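PDB 4R1D: Tle cognate immunity protein 4 C-terminal domain-containing protein from Pseudomonas aeruginosa PAO1, which binds the type VI secretion lipase effector Tle4 and probably blocks it as its cognate immunity protein, protecting the bacterium from its own toxin. Local coordinates for residues P255-G260 with D293-R298. Residues are numbered along the deposited sequence; the frame is centred on the assembly and turned at random. Where two conformers were deposited one is given.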
loop_
_atom_site.group_PDB
_atom_site.type_symbol
_atom_site.label_atom_id
_atom_site.label_comp_id
_atom_site.label_asym_id
_atom_site.label_seq_id
_atom_site.Cartn_x
_atom_site.Cartn_y
_atom_site.Cartn_z
ATOM N N PRO B 255 -2.563 18.123 21.107
ATOM C CA PRO B 255 -2.834 16.960 20.265
ATOM C C PRO B 255 -1.677 15.981 20.361
ATOM O O PRO B 255 -0.696 16.252 21.049
ATOM C CB PRO B 255 -2.885 17.564 18.859
ATOM C CG PRO B 255 -1.907 18.680 18.920
ATOM C CD PRO B 255 -2.033 19.258 20.327
ATOM N N ASN B 256 -1.786 14.844 19.691
ATOM C CA ASN B 256 -0.626 13.992 19.553
ATOM C C ASN B 256 0.409 14.761 18.726
ATOM O O ASN B 256 0.053 15.393 17.736
ATOM C CB ASN B 256 -1.007 12.699 18.855
ATOM C CG ASN B 256 0.184 11.826 18.584
ATOM O OD1 ASN B 256 0.734 11.843 17.483
ATOM N ND2 ASN B 256 0.609 11.063 19.589
ATOM N N LEU B 257 1.671 14.734 19.158
ATOM C CA LEU B 257 2.735 15.448 18.460
ATOM C C LEU B 257 3.921 14.521 18.262
ATOM O O LEU B 257 4.352 13.855 19.186
ATOM C CB LEU B 257 3.188 16.664 19.277
ATOM C CG LEU B 257 3.737 17.894 18.552
ATOM C CD1 LEU B 257 2.624 18.591 17.803
ATOM C CD2 LEU B 257 4.370 18.853 19.552
ATOM N N THR B 258 4.458 14.479 17.050
ATOM C CA THR B 258 5.661 13.696 16.851
ATOM C C THR B 258 6.724 14.534 16.148
ATOM O O THR B 258 6.415 15.440 15.370
ATOM C CB THR B 258 5.411 12.396 16.025
ATOM O OG1 THR B 258 4.900 12.736 14.729
ATOM C CG2 THR B 258 4.421 11.466 16.746
ATOM N N ALA B 259 7.969 14.223 16.466
ATOM C CA ALA B 259 9.122 14.757 15.759
ATOM C C ALA B 259 10.060 13.587 15.536
ATOM O O ALA B 259 10.255 12.753 16.425
ATOM C CB ALA B 259 9.807 15.859 16.591
ATOM N N GLY B 260 10.638 13.503 14.342
ATOM C CA GLY B 260 11.513 12.386 14.031
ATOM C C GLY B 260 12.617 12.831 13.104
ATOM O O GLY B 260 12.416 13.710 12.277
ATOM N N ASP B 293 13.714 21.401 20.700
ATOM C CA ASP B 293 13.555 22.356 21.789
ATOM C C ASP B 293 12.885 23.661 21.340
ATOM O O ASP B 293 12.504 24.473 22.174
ATOM C CB ASP B 293 14.899 22.638 22.460
ATOM C CG ASP B 293 15.364 21.496 23.340
ATOM O OD1 ASP B 293 14.515 20.732 23.855
ATOM O OD2 ASP B 293 16.592 21.362 23.520
ATOM N N SER B 294 12.727 23.849 20.029
ATOM C CA SER B 294 12.062 25.037 19.501
ATOM C C SER B 294 10.556 24.842 19.296
ATOM O O SER B 294 9.854 25.775 18.913
ATOM C CB SER B 294 12.715 25.490 18.188
ATOM O OG SER B 294 12.231 24.749 17.077
ATOM N N ILE B 295 10.059 23.627 19.529
ATOM C CA ILE B 295 8.640 23.338 19.331
ATOM C C ILE B 295 7.785 23.926 20.448
ATOM O O ILE B 295 8.006 23.639 21.629
ATOM C CB ILE B 295 8.383 21.817 19.281
ATOM C CG1 ILE B 295 9.197 21.184 18.143
ATOM C CG2 ILE B 295 6.882 21.525 19.193
ATOM C CD1 ILE B 295 9.138 19.647 18.115
ATOM N N ARG B 296 6.814 24.748 20.077
ATOM C CA ARG B 296 5.875 25.297 21.049
ATOM C C ARG B 296 4.542 25.673 20.413
ATOM O O ARG B 296 4.472 25.977 19.223
ATOM C CB ARG B 296 6.486 26.498 21.799
ATOM C CG ARG B 296 6.585 27.807 21.008
ATOM C CD ARG B 296 7.770 27.809 20.074
ATOM N NE ARG B 296 8.119 29.169 19.640
ATOM C CZ ARG B 296 9.092 29.457 18.780
ATOM N NH1 ARG B 296 9.817 28.488 18.234
ATOM N NH2 ARG B 296 9.344 30.724 18.457
ATOM N N VAL B 297 3.482 25.637 21.212
ATOM C CA VAL B 297 2.183 26.105 20.785
ATOM C C VAL B 297 2.314 27.576 20.442
ATOM O O VAL B 297 2.983 28.325 21.152
ATOM C CB VAL B 297 1.145 25.964 21.913
ATOM C CG1 VAL B 297 -0.185 26.550 21.484
ATOM C CG2 VAL B 297 0.985 24.510 22.303
ATOM N N ARG B 298 1.682 27.992 19.354
ATOM C CA ARG B 298 1.734 29.392 18.963
ATOM C C ARG B 298 0.998 30.215 20.015
ATOM O O ARG B 298 -0.177 29.966 20.273
ATOM C CB ARG B 298 1.078 29.594 17.596
ATOM C CG ARG B 298 1.243 31.015 17.049
ATOM C CD ARG B 298 0.621 31.186 15.670
ATOM N NE ARG B 298 -0.825 31.393 15.726
ATOM C CZ ARG B 298 -1.730 30.466 15.444
ATOM N NH1 ARG B 298 -1.345 29.243 15.072
ATOM N NH2 ARG B 298 -3.022 30.759 15.521
#
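NH1 of Arg296, the residue after Ile295, is gripped by two acceptors: the backbone oxygen Ser294 O, and Asp17 OD1 in a salt bridge. The bond from Arg296 NH1 to Ser294 O measures 2.8 Å and is nearly straight, with an N-H...O angle of 162°; the donor lies in the carbonyl plane, and the oxygen sits at the edge of the guanidinium group, close to its plane. Ser294 OG meanwhile bonds to Ile291 O and Asp17 N, so polar groups hold both residues that flank Ile295.

Across the contact the chemistry is entirely apolar. Ile295 offers two branches to strand 256-263: its CD1 reaches Ala259 CB at 4.1 Å, while its CG2 meets Leu257 CD2 at 3.7 Å in one of two leucine conformers, a less certain touch. The torsions account for this fork. CG2 stands anti to the backbone N, whereas CG1 lies beside that nitrogen (chi1 -59°) and carries CD1 outward along an extended chain. The Leu257 and Ile295 side chains run antiparallel, passing flank to flank.

The backbones remain well apart: the nearest CA atoms, those of Ala259 and Ile295, are 9.3 Å from each other and no hydrogen bond crosses. Within the C-terminal family region, strand 256-263 lies between antiparallel strands 176-183 and 236-245, and side chains alone join its face to the chain leading from helix 281-292 into strand 296-297, which pairs with 14-18. Thr258 points its CB away from Ile295 and packs on Trp96 of the partner chain in the complex.

All three touching residues are buried, yet only 107 Å² is covered between the segments. Such a small apolar contact implies dispersion and exclusion of water without directional bonds, while Phe180 and Leu222 add to the packing round Ile295.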